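Local coordinates for protein N-acetylgalactosaminyltransferase 7 (Homo sapiens, PDB 6IWR) that belongs to the polypeptide GalNAc transferase family and joins a GT-A type glycosyltransferase domain to a ricin-type beta-trefoil lectin domain, at residues E181-D186 with Q229-G234; S150-F155 with Q235-L240; G495-G500 with S533-T538; C485-G490 with G507-R512. All coordinates share one frame; numbering follows the deposited sequence.

How the contacts relate
Along the chain, strand 149-155 comes first and opens contact 2. Strand 179-186 follows and meets the end of helix 219-230 and the turn after it in contact 1. Strand 236-240 then closes contact 2, so the smaller loop of contact 1 lies within the larger one. The two touch, because strands 149-155 and 179-186 are neighbours in the central sheet of the GT-A domain. Contacts 3 and 4 lie on the other side of the chain's centre, in the beta-trefoil domain. Their segments alternate: 485-490, 495-500, 507-512, 533-538. They also touch, through the hairpin of strands 484-487 and 498-501. The centres of contacts 2 and 4 are about 42 Å apart.

Contact 1 of 4, residues E181-D186 with Q229-G234; sequences EIVLID and QKAKLG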
loop_
_atom_site.group_PDB
_atom_site.type_symbol
_atom_site.label_atom_id
_atom_site.label_comp_id
_atom_site.label_asym_id
_atom_site.label_seq_id
_atom_site.Cartn_x
_atom_site.Cartn_y
_atom_site.Cartn_z
ATOM N N GLU A 181 13.412 -9.612 39.085
ATOM C CA GLU A 181 12.701 -8.344 38.943
ATOM C C GLU A 181 12.248 -8.227 37.494
ATOM O O GLU A 181 12.863 -8.800 36.590
ATOM C CB GLU A 181 13.586 -7.138 39.315
ATOM C CG GLU A 181 14.722 -6.916 38.317
ATOM C CD GLU A 181 15.636 -5.738 38.639
ATOM O OE1 GLU A 181 15.218 -4.857 39.435
ATOM O OE2 GLU A 181 16.775 -5.704 38.085
ATOM N N ILE A 182 11.173 -7.479 37.276
ATOM C CA ILE A 182 10.726 -7.116 35.943
ATOM C C ILE A 182 10.809 -5.601 35.871
ATOM O O ILE A 182 10.063 -4.897 36.563
ATOM C CB ILE A 182 9.305 -7.608 35.638
ATOM C CG1 ILE A 182 9.239 -9.151 35.684
ATOM C CG2 ILE A 182 8.867 -7.063 34.276
ATOM C CD1 ILE A 182 7.815 -9.744 35.551
ATOM N N VAL A 183 11.724 -5.098 35.054
ATOM C CA VAL A 183 11.980 -3.667 34.935
ATOM C C VAL A 183 11.304 -3.161 33.667
ATOM O O VAL A 183 11.709 -3.524 32.555
ATOM C CB VAL A 183 13.489 -3.379 34.904
ATOM C CG1 VAL A 183 13.752 -1.926 34.478
ATOM C CG2 VAL A 183 14.110 -3.679 36.246
ATOM N N LEU A 184 10.269 -2.339 33.818
ATOM C CA LEU A 184 9.658 -1.689 32.667
ATOM C C LEU A 184 10.355 -0.353 32.469
ATOM O O LEU A 184 10.571 0.383 33.437
ATOM C CB LEU A 184 8.153 -1.489 32.855
ATOM C CG LEU A 184 7.301 -2.640 33.401
ATOM C CD1 LEU A 184 5.892 -2.133 33.698
ATOM C CD2 LEU A 184 7.253 -3.882 32.480
ATOM N N ILE A 185 10.751 -0.069 31.233
ATOM C CA ILE A 185 11.399 1.188 30.876
ATOM C C ILE A 185 10.430 1.980 30.013
ATOM O O ILE A 185 10.189 1.641 28.845
ATOM C CB ILE A 185 12.728 0.981 30.138
ATOM C CG1 ILE A 185 13.704 0.180 30.982
ATOM C CG2 ILE A 185 13.327 2.338 29.793
ATOM C CD1 ILE A 185 14.286 0.956 32.109
ATOM N N ASP A 186 9.895 3.048 30.587
ATOM C CA ASP A 186 9.000 3.959 29.884
ATOM C C ASP A 186 9.834 4.921 29.062
ATOM O O ASP A 186 10.518 5.781 29.625
ATOM C CB ASP A 186 8.160 4.731 30.891
ATOM C CG ASP A 186 7.126 5.586 30.232
ATOM O OD1 ASP A 186 7.269 5.878 29.020
ATOM O OD2 ASP A 186 6.158 5.943 30.933
ATOM N N GLN A 229 21.094 -0.688 32.620
ATOM C CA GLN A 229 21.718 0.036 33.718
ATOM C C GLN A 229 20.804 0.137 34.933
ATOM O O GLN A 229 21.280 0.130 36.075
ATOM C CB GLN A 229 22.136 1.411 33.235
ATOM C CG GLN A 229 23.015 1.291 32.059
ATOM C CD GLN A 229 23.361 2.621 31.454
ATOM O OE1 GLN A 229 22.497 3.476 31.257
ATOM N NE2 GLN A 229 24.640 2.803 31.141
ATOM N N LYS A 230 19.500 0.223 34.714
ATOM C CA LYS A 230 18.555 0.331 35.811
ATOM C C LYS A 230 18.072 -1.021 36.299
ATOM O O LYS A 230 17.355 -1.076 37.303
ATOM C CB LYS A 230 17.365 1.212 35.402
ATOM C CG LYS A 230 17.726 2.714 35.365
ATOM C CD LYS A 230 16.895 3.472 34.341
ATOM C CE LYS A 230 16.936 4.967 34.592
ATOM N NZ LYS A 230 16.964 5.244 36.060
ATOM N N ALA A 231 18.460 -2.106 35.635
ATOM C CA ALA A 231 17.995 -3.445 35.988
ATOM C C ALA A 231 19.217 -4.169 36.519
ATOM O O ALA A 231 19.982 -4.760 35.762
ATOM C CB ALA A 231 17.378 -4.173 34.807
ATOM N N LYS A 232 19.393 -4.112 37.834
ATOM C CA LYS A 232 20.665 -4.440 38.453
ATOM C C LYS A 232 20.669 -5.766 39.194
ATOM O O LYS A 232 21.754 -6.282 39.478
ATOM C CB LYS A 232 21.055 -3.350 39.444
ATOM C CG LYS A 232 21.117 -1.983 38.858
ATOM C CD LYS A 232 20.957 -0.996 39.971
ATOM C CE LYS A 232 21.670 0.290 39.680
ATOM N NZ LYS A 232 22.453 0.628 40.908
ATOM N N LEU A 233 19.489 -6.328 39.497
ATOM C CA LEU A 233 19.367 -7.474 40.396
ATOM C C LEU A 233 19.699 -8.813 39.739
ATOM O O LEU A 233 20.169 -9.731 40.415
ATOM C CB LEU A 233 17.956 -7.542 40.932
ATOM C CG LEU A 233 17.542 -6.719 42.128
ATOM C CD1 LEU A 233 18.446 -5.532 42.327
ATOM C CD2 LEU A 233 16.109 -6.296 41.922
ATOM N N GLY A 234 19.397 -8.992 38.463
ATOM C CA GLY A 234 19.514 -10.305 37.881
ATOM C C GLY A 234 20.906 -10.606 37.345
ATOM O O GLY A 234 21.709 -9.756 36.969
HETATM O O HOH W 1 17.109 -2.852 39.751
#
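Glu181 reaches from its strand to the backbone of Leu233, and its carboxylate is the polar centre of the contact. Leu233 N donates to Glu181 OE2 at 3.1 Å. The bond is nearly straight at 164°, but the N-H comes from above the carboxylate plane. The same oxygen is also hydrogen-bonded to Ser150 OG. Glu181 CG sits between its own backbone N and carbonyl carbon (chi1 68°), and the chain extends from there to bring the carboxylate to the turn. The Leu233 side chain crosses that of Glu181 at about a right angle, with its CD2 beside the carboxylate. Further along the strand, Val183 CG2 packs on Ala231 CB at 3.6 Å in the buried, apolar part. The packing then thins: Ile185 CD1 comes only within 4.3 Å of Lys230 CD. On the polar side a water bridges Glu181 OE1, at 2.8 Å, and the backbone O of Lys230, and it accepts from Lys232 N. Lys210 makes a salt bridge to Glu181 OE1, which probably stabilises the negative charge. Lys232 is exposed and its side chain starts away from the strand. The contact sets the end of helix 219-230 and the turn after it on strand 179-186, between strands 149-155 and 209-213.

Contact 2 of 4, residues S150-F155 with Q235-L240; sequences SVVIVF and QVLIYL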
loop_
_atom_site.group_PDB
_atom_site.type_symbol
_atom_site.label_atom_id
_atom_site.label_comp_id
_atom_site.label_asym_id
_atom_site.label_seq_id
_atom_site.Cartn_x
_atom_site.Cartn_y
_atom_site.Cartn_z
ATOM N N SER A 150 16.927 -10.479 35.267
ATOM C CA SER A 150 16.058 -9.312 35.180
ATOM C C SER A 150 15.444 -9.302 33.783
ATOM O O SER A 150 16.185 -9.265 32.793
ATOM C CB SER A 150 16.861 -8.033 35.435
ATOM O OG SER A 150 17.458 -8.035 36.734
ATOM N N VAL A 151 14.121 -9.382 33.669
ATOM C CA VAL A 151 13.524 -9.151 32.356
ATOM C C VAL A 151 13.231 -7.661 32.237
ATOM O O VAL A 151 12.636 -7.054 33.140
ATOM C CB VAL A 151 12.263 -10.018 32.100
ATOM C CG1 VAL A 151 12.359 -11.413 32.714
ATOM C CG2 VAL A 151 10.971 -9.335 32.506
ATOM N N VAL A 152 13.692 -7.050 31.151
ATOM C CA VAL A 152 13.454 -5.634 30.915
ATOM C C VAL A 152 12.561 -5.510 29.694
ATOM O O VAL A 152 12.784 -6.179 28.681
ATOM C CB VAL A 152 14.762 -4.836 30.759
ATOM C CG1 VAL A 152 15.930 -5.543 31.467
ATOM C CG2 VAL A 152 15.062 -4.651 29.370
ATOM N N ILE A 153 11.513 -4.711 29.833
ATOM C CA ILE A 153 10.541 -4.432 28.790
ATOM C C ILE A 153 10.581 -2.927 28.577
ATOM O O ILE A 153 10.223 -2.155 29.477
ATOM C CB ILE A 153 9.123 -4.887 29.174
ATOM C CG1 ILE A 153 9.084 -6.373 29.459
ATOM C CG2 ILE A 153 8.122 -4.558 28.060
ATOM C CD1 ILE A 153 7.851 -6.760 30.162
ATOM N N VAL A 154 11.031 -2.516 27.414
ATOM C CA VAL A 154 10.986 -1.122 27.009
ATOM C C VAL A 154 9.650 -0.887 26.323
ATOM O O VAL A 154 9.244 -1.665 25.457
ATOM C CB VAL A 154 12.169 -0.793 26.081
ATOM C CG1 VAL A 154 12.024 0.617 25.505
ATOM C CG2 VAL A 154 13.484 -0.987 26.829
ATOM N N PHE A 155 8.932 0.151 26.726
ATOM C CA PHE A 155 7.665 0.421 26.078
ATOM C C PHE A 155 7.531 1.906 25.780
ATOM O O PHE A 155 8.171 2.757 26.409
ATOM C CB PHE A 155 6.480 -0.085 26.913
ATOM C CG PHE A 155 6.209 0.716 28.145
ATOM C CD1 PHE A 155 5.344 1.804 28.105
ATOM C CD2 PHE A 155 6.789 0.361 29.350
ATOM C CE1 PHE A 155 5.071 2.541 29.238
ATOM C CE2 PHE A 155 6.525 1.101 30.502
ATOM C CZ PHE A 155 5.673 2.204 30.441
ATOM N N GLN A 235 21.223 -11.881 37.300
ATOM C CA GLN A 235 22.489 -12.231 36.697
ATOM C C GLN A 235 22.446 -12.117 35.177
ATOM O O GLN A 235 23.439 -11.694 34.574
ATOM C CB GLN A 235 22.889 -13.633 37.142
ATOM C CG GLN A 235 23.063 -13.743 38.649
ATOM C CD GLN A 235 23.226 -15.171 39.116
ATOM O OE1 GLN A 235 22.419 -16.039 38.763
ATOM N NE2 GLN A 235 24.280 -15.431 39.905
ATOM N N VAL A 236 21.327 -12.463 34.526
ATOM C CA VAL A 236 21.245 -12.243 33.089
ATOM C C VAL A 236 20.113 -11.275 32.802
ATOM O O VAL A 236 19.111 -11.231 33.521
ATOM C CB VAL A 236 21.090 -13.544 32.259
ATOM C CG1 VAL A 236 21.544 -14.767 33.042
ATOM C CG2 VAL A 236 19.706 -13.697 31.659
ATOM N N LEU A 237 20.311 -10.452 31.768
ATOM C CA LEU A 237 19.261 -9.601 31.223
ATOM C C LEU A 237 18.470 -10.372 30.174
ATOM O O LEU A 237 19.058 -11.021 29.308
ATOM C CB LEU A 237 19.857 -8.345 30.601
ATOM C CG LEU A 237 20.626 -7.428 31.556
ATOM C CD1 LEU A 237 21.467 -6.444 30.765
ATOM C CD2 LEU A 237 19.611 -6.694 32.471
ATOM N N ILE A 238 17.145 -10.336 30.270
ATOM C CA ILE A 238 16.286 -10.890 29.233
ATOM C C ILE A 238 15.454 -9.736 28.711
ATOM O O ILE A 238 14.602 -9.209 29.435
ATOM C CB ILE A 238 15.381 -12.023 29.736
ATOM C CG1 ILE A 238 16.188 -13.103 30.465
ATOM C CG2 ILE A 238 14.596 -12.637 28.535
ATOM C CD1 ILE A 238 15.382 -14.346 30.800
ATOM N N TYR A 239 15.692 -9.345 27.463
ATOM C CA TYR A 239 14.887 -8.307 26.835
ATOM C C TYR A 239 13.651 -8.907 26.175
ATOM O O TYR A 239 13.710 -9.985 25.576
ATOM C CB TYR A 239 15.724 -7.536 25.805
ATOM C CG TYR A 239 16.763 -6.670 26.446
ATOM C CD1 TYR A 239 16.464 -5.367 26.814
ATOM C CD2 TYR A 239 18.040 -7.166 26.711
ATOM C CE1 TYR A 239 17.417 -4.554 27.440
ATOM C CE2 TYR A 239 18.999 -6.378 27.330
ATOM C CZ TYR A 239 18.682 -5.065 27.702
ATOM O OH TYR A 239 19.621 -4.260 28.330
ATOM N N LEU A 240 12.535 -8.178 26.275
ATOM C CA LEU A 240 11.223 -8.574 25.770
ATOM C C LEU A 240 10.488 -7.353 25.235
ATOM O O LEU A 240 10.437 -6.328 25.918
ATOM C CB LEU A 240 10.385 -9.211 26.891
ATOM C CG LEU A 240 10.115 -10.719 26.904
ATOM C CD1 LEU A 240 11.170 -11.449 26.154
ATOM C CD2 LEU A 240 10.039 -11.223 28.325
#
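Ser150 and Ile238 are joined through the backbone in a parallel strand pair. Ile238 N donates to Ser150 O at 2.9 Å, and Val152 N donates to Ile238 O at 2.9 Å. Ser150 N to Val236 O, also 2.9 Å, and Leu240 N to Val152 O, 3.1 Å, extend the ladder at its two ends. CA-H groups add weaker contacts to some of the same carbonyls: Val151 CA lies 3.1 Å from Ile238 O. Side chains alternate between the faces. On one, Val152 CG1 meets Leu237 CD2 at 4.0 Å. On the other, Val151 CG1 faces Ile238 CB at 4.3 Å. Ile153 CG1, anti to the carbonyl carbon (chi1 -59°), is the branch that meets Leu240 CB at 4.0 Å. Outside the pair, the Tyr239 ring stacks on Phe332. Helix 219-230 packs on the face of Leu237 and Tyr239, and helix 160-173 on that of Ile153 and Leu240. Backbone polarity is thus met strand to strand, while both faces are mostly apolar. The hydroxyls of Ser150 and Tyr239 find hydrogen-bond partners in Glu181 and Arg224 O. This is as expected of a parallel pair inside the mixed central sheet of a GT-A domain, Rossmann-like in this part.

Contact 3 of 4, residues G495-G500 with S533-T538; sequences GFVELG and SKVMIT
Gly495 O accepts from Ile537 N at 2.8 Å, and Val497 N donates to Val535 O at 3.0 Å. Both donors lie nearly along the C=O axis of their acceptors, with N-H...O angles of 160° and 157°. The two bonds flank Phe496 and Met536 and make a single bridge between the backbones. Met536 CA adds a CA-H contact to Gly495 O at 3.3 Å. Outside this backbone core, the Phe496 ring is the main side-chain surface. The Lys534 side chain crosses that of Phe496 at about a right angle, with Lys534 CD 4.0 Å from the centroid of the Phe496 ring, a CH-pi contact over one face. The lysine chain is bent at chi2, chi3 and chi4, and CE continues over the same face. Val535 O lies in the ring plane at the edge. Met536 CB packs on Phe496 CE1 at 3.8 Å, while its sulfur makes an oblique Met-aromatic contact, 5.4 Å from SD to the Phe496 ring centroid. Towards the interior, Val497 CG2 meets Ile537 CG1 at 4.2 Å. Val497 and Val535 both rest on Val575 of strand 575-578. Short strand pairs around a shared apolar core are characteristic of the ricin-type beta-trefoil, and this bridge joins segments of two hairpins in it.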
loop_
_atom_site.group_PDB
_atom_site.type_symbol
_atom_site.label_atom_id
_atom_site.label_comp_id
_atom_site.label_asym_id
_atom_site.label_seq_id
_atom_site.Cartn_x
_atom_site.Cartn_y
_atom_site.Cartn_z
ATOM N N GLY A 495 5.207 -2.927 -11.954
ATOM C CA GLY A 495 4.773 -1.579 -12.276
ATOM C C GLY A 495 5.665 -0.929 -13.311
ATOM O O GLY A 495 6.785 -1.363 -13.581
ATOM N N PHE A 496 5.154 0.142 -13.912
ATOM C CA PHE A 496 5.874 0.859 -14.957
ATOM C C PHE A 496 6.438 2.171 -14.432
ATOM O O PHE A 496 5.723 2.972 -13.823
ATOM C CB PHE A 496 4.985 1.125 -16.162
ATOM C CG PHE A 496 4.574 -0.106 -16.862
ATOM C CD1 PHE A 496 5.531 -0.947 -17.402
ATOM C CD2 PHE A 496 3.232 -0.434 -16.984
ATOM C CE1 PHE A 496 5.162 -2.105 -18.059
ATOM C CE2 PHE A 496 2.845 -1.595 -17.640
ATOM C CZ PHE A 496 3.811 -2.434 -18.177
ATOM N N VAL A 497 7.714 2.372 -14.682
ATOM C CA VAL A 497 8.442 3.549 -14.239
ATOM C C VAL A 497 8.008 4.728 -15.092
ATOM O O VAL A 497 7.679 4.563 -16.267
ATOM C CB VAL A 497 9.954 3.258 -14.337
ATOM C CG1 VAL A 497 10.641 4.091 -15.401
ATOM C CG2 VAL A 497 10.619 3.359 -12.989
ATOM N N GLU A 498 7.966 5.919 -14.497
ATOM C CA GLU A 498 7.498 7.120 -15.185
ATOM C C GLU A 498 8.537 8.230 -15.101
ATOM O O GLU A 498 9.618 8.081 -14.510
ATOM C CB GLU A 498 6.173 7.601 -14.595
ATOM C CG GLU A 498 5.263 6.466 -14.189
ATOM C CD GLU A 498 3.965 6.947 -13.570
ATOM O OE1 GLU A 498 3.700 8.166 -13.637
ATOM O OE2 GLU A 498 3.215 6.107 -13.016
ATOM N N LEU A 499 8.190 9.360 -15.706
ATOM C CA LEU A 499 8.989 10.573 -15.635
ATOM C C LEU A 499 8.329 11.543 -14.666
ATOM O O LEU A 499 7.107 11.696 -14.664
ATOM C CB LEU A 499 9.128 11.219 -17.016
ATOM C CG LEU A 499 10.251 12.238 -17.229
ATOM C CD1 LEU A 499 11.555 11.499 -17.387
ATOM C CD2 LEU A 499 9.985 13.163 -18.430
ATOM N N GLY A 500 9.130 12.188 -13.829
ATOM C CA GLY A 500 8.599 13.229 -12.980
ATOM C C GLY A 500 9.598 14.344 -12.783
ATOM O O GLY A 500 10.769 14.226 -13.146
ATOM N N SER A 533 6.867 -0.985 -25.173
ATOM C CA SER A 533 8.191 -0.394 -25.099
ATOM C C SER A 533 8.395 0.298 -23.768
ATOM O O SER A 533 9.318 1.113 -23.631
ATOM C CB SER A 533 8.380 0.602 -26.241
ATOM O OG SER A 533 8.768 -0.065 -27.435
ATOM N N LYS A 534 7.503 0.038 -22.812
ATOM C CA LYS A 534 7.593 0.600 -21.479
ATOM C C LYS A 534 8.677 -0.108 -20.685
ATOM O O LYS A 534 9.020 -1.271 -20.931
ATOM C CB LYS A 534 6.276 0.475 -20.729
ATOM C CG LYS A 534 5.140 1.256 -21.295
ATOM C CD LYS A 534 3.845 0.486 -21.065
ATOM C CE LYS A 534 2.800 1.291 -20.319
ATOM N NZ LYS A 534 1.482 1.207 -21.018
ATOM N N VAL A 535 9.214 0.627 -19.718
ATOM C CA VAL A 535 10.202 0.128 -18.782
ATOM C C VAL A 535 9.491 -0.209 -17.489
ATOM O O VAL A 535 8.814 0.637 -16.892
ATOM C CB VAL A 535 11.306 1.164 -18.553
ATOM C CG1 VAL A 535 12.320 0.652 -17.556
ATOM C CG2 VAL A 535 11.932 1.485 -19.870
ATOM N N MET A 536 9.659 -1.440 -17.057
ATOM C CA MET A 536 8.974 -2.006 -15.920
ATOM C C MET A 536 9.982 -2.209 -14.794
ATOM O O MET A 536 11.190 -2.272 -15.030
ATOM C CB MET A 536 8.330 -3.320 -16.364
ATOM C CG MET A 536 7.457 -4.060 -15.374
ATOM S SD MET A 536 7.062 -5.668 -16.095
ATOM C CE MET A 536 8.666 -6.108 -16.763
ATOM N N ILE A 537 9.474 -2.283 -13.565
ATOM C CA ILE A 537 10.258 -2.542 -12.358
ATOM C C ILE A 537 9.804 -3.881 -11.787
ATOM O O ILE A 537 8.604 -4.075 -11.561
ATOM C CB ILE A 537 10.047 -1.434 -11.315
ATOM C CG1 ILE A 537 11.159 -0.430 -11.323
ATOM C CG2 ILE A 537 10.108 -1.999 -9.920
ATOM C CD1 ILE A 537 11.469 0.016 -9.908
ATOM N N THR A 538 10.739 -4.804 -11.541
ATOM C CA THR A 538 10.362 -6.085 -10.943
ATOM C C THR A 538 11.431 -6.562 -9.993
ATOM O O THR A 538 12.519 -5.991 -9.908
ATOM C CB THR A 538 10.171 -7.225 -11.949
ATOM O OG1 THR A 538 10.271 -6.734 -13.290
ATOM C CG2 THR A 538 8.836 -7.899 -11.728
#

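Contact 4 of 4, residues C485-G490 with G507-R512; sequences CIDSMG and GNQLFR
Asn508 O is gripped by two donors, Ser488 N across the contact and Gln521 NE2 from strand 519-521. The bond from Ser488 N is 2.8 Å long, with an N-H...O angle of 161°, and the donor is tilted 25° from the carbonyl plane. Asp487 CA adds a CA-H contact to the same oxygen at 3.3 Å. Next to it, Asp487 OD1 accepts from Met489 N at 2.9 Å. This is an Asx turn, with the N-H coming from above the carboxylate plane. It holds the chain as it leaves the strand. The Asn508 side-chain amide lies beside Gly490, its plane nearly parallel to the Asp487 carboxylate. Gln509, extended beyond CG, crosses Asp487 at a slant, and Gln509 OE1 comes 3.8 Å from Cys485 CB. The Gln509 amide end is fixed by Pro501 O and His503 N. A water joins the two backbones, donating to Ile486 O and to Gln509 O, each at 2.6 Å. The Phe511 ring meets Ile486 at about a right angle. Phe511 CZ touches Ile486 CG2 at 4.0 Å, and Ile486 O lies in the ring plane at its edge. A disulfide joins Cys485 to Cys502. In this beta-trefoil domain, the contact sets the end of strand 484-487 against the turn leading into strand 511-514, with strands 476-479, 519-521 and 589-592 packed around Ile486 and Phe511.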
loop_
_atom_site.group_PDB
_atom_site.type_symbol
_atom_site.label_atom_id
_atom_site.label_comp_id
_atom_site.label_asym_id
_atom_site.label_seq_id
_atom_site.Cartn_x
_atom_site.Cartn_y
_atom_site.Cartn_z
ATOM N N CYS A 485 13.189 13.640 -14.232
ATOM C CA CYS A 485 13.921 12.490 -13.727
ATOM C C CYS A 485 13.066 11.239 -13.898
ATOM O O CYS A 485 11.834 11.287 -13.789
ATOM C CB CYS A 485 14.283 12.658 -12.238
ATOM S SG CYS A 485 15.773 13.636 -11.919
ATOM N N ILE A 486 13.719 10.115 -14.189
ATOM C CA ILE A 486 13.001 8.859 -14.106
ATOM C C ILE A 486 12.672 8.657 -12.646
ATOM O O ILE A 486 13.474 8.987 -11.761
ATOM C CB ILE A 486 13.813 7.689 -14.686
ATOM C CG1 ILE A 486 14.152 7.964 -16.170
ATOM C CG2 ILE A 486 13.027 6.389 -14.519
ATOM C CD1 ILE A 486 14.902 6.861 -16.905
ATOM N N ASP A 487 11.459 8.189 -12.371
ATOM C CA ASP A 487 11.168 7.935 -10.977
ATOM C C ASP A 487 10.104 6.860 -10.837
ATOM O O ASP A 487 9.226 6.680 -11.689
ATOM C CB ASP A 487 10.874 9.265 -10.265
ATOM C CG ASP A 487 9.516 9.355 -9.618
ATOM O OD1 ASP A 487 9.176 8.613 -8.667
ATOM O OD2 ASP A 487 8.828 10.290 -10.023
ATOM N N SER A 488 10.281 6.083 -9.779
ATOM C CA SER A 488 9.630 4.795 -9.655
ATOM C C SER A 488 8.150 4.934 -9.349
ATOM O O SER A 488 7.376 4.009 -9.607
ATOM C CB SER A 488 10.328 4.019 -8.541
ATOM O OG SER A 488 10.083 2.639 -8.663
ATOM N N MET A 489 7.738 6.074 -8.788
ATOM C CA MET A 489 6.457 6.179 -8.092
ATOM C C MET A 489 6.343 5.129 -6.994
ATOM O O MET A 489 5.240 4.745 -6.609
ATOM C CB MET A 489 5.276 6.047 -9.059
ATOM C CG MET A 489 5.325 6.993 -10.224
ATOM S SD MET A 489 5.695 8.643 -9.663
ATOM C CE MET A 489 5.501 9.505 -11.220
ATOM N N GLY A 490 7.469 4.630 -6.499
ATOM C CA GLY A 490 7.429 3.536 -5.558
ATOM C C GLY A 490 6.924 2.231 -6.125
ATOM O O GLY A 490 6.854 1.247 -5.386
ATOM N N GLY A 507 15.565 8.431 -2.947
ATOM C CA GLY A 507 14.430 7.537 -2.798
ATOM C C GLY A 507 13.969 6.944 -4.108
ATOM O O GLY A 507 14.694 6.164 -4.734
ATOM N N ASN A 508 12.772 7.319 -4.547
ATOM C CA ASN A 508 12.195 6.751 -5.754
ATOM C C ASN A 508 12.739 7.367 -7.039
ATOM O O ASN A 508 12.392 6.891 -8.132
ATOM C CB ASN A 508 10.677 6.909 -5.738
ATOM C CG ASN A 508 10.004 6.057 -4.696
ATOM O OD1 ASN A 508 8.811 6.199 -4.489
ATOM N ND2 ASN A 508 10.750 5.170 -4.036
ATOM N N GLN A 509 13.551 8.423 -6.943
ATOM C CA GLN A 509 14.235 8.985 -8.098
ATOM C C GLN A 509 15.710 8.622 -8.118
ATOM O O GLN A 509 16.503 9.303 -8.781
ATOM C CB GLN A 509 14.064 10.496 -8.134
ATOM C CG GLN A 509 12.692 10.918 -8.523
ATOM C CD GLN A 509 12.587 12.412 -8.696
ATOM O OE1 GLN A 509 13.567 13.146 -8.497
ATOM N NE2 GLN A 509 11.409 12.878 -9.091
ATOM N N LEU A 510 16.086 7.552 -7.421
ATOM C CA LEU A 510 17.471 7.103 -7.296
ATOM C C LEU A 510 17.623 5.729 -7.928
ATOM O O LEU A 510 16.792 4.844 -7.703
ATOM C CB LEU A 510 17.871 7.035 -5.831
ATOM C CG LEU A 510 19.349 6.830 -5.567
ATOM C CD1 LEU A 510 19.967 8.208 -5.364
ATOM C CD2 LEU A 510 19.587 5.902 -4.365
ATOM N N PHE A 511 18.681 5.547 -8.712
ATOM C CA PHE A 511 18.952 4.261 -9.347
ATOM C C PHE A 511 20.444 3.969 -9.288
ATOM O O PHE A 511 21.264 4.847 -9.008
ATOM C CB PHE A 511 18.448 4.237 -10.789
ATOM C CG PHE A 511 16.962 4.439 -10.904
ATOM C CD1 PHE A 511 16.421 5.725 -10.958
ATOM C CD2 PHE A 511 16.097 3.343 -10.929
ATOM C CE1 PHE A 511 15.056 5.908 -11.043
ATOM C CE2 PHE A 511 14.734 3.523 -11.012
ATOM C CZ PHE A 511 14.213 4.799 -11.085
ATOM N N ARG A 512 20.794 2.713 -9.516
ATOM C CA ARG A 512 22.192 2.352 -9.687
ATOM C C ARG A 512 22.285 1.363 -10.834
ATOM O O ARG A 512 21.371 0.564 -11.062
ATOM C CB ARG A 512 22.831 1.758 -8.403
ATOM C CG ARG A 512 22.031 0.642 -7.784
ATOM C CD ARG A 512 22.395 0.400 -6.341
ATOM N NE ARG A 512 22.683 -1.008 -6.158
ATOM C CZ ARG A 512 21.769 -1.930 -5.869
ATOM N NH1 ARG A 512 20.478 -1.590 -5.701
ATOM N NH2 ARG A 512 22.153 -3.199 -5.737
HETATM O O HOH W 2 15.860 9.915 -11.271
#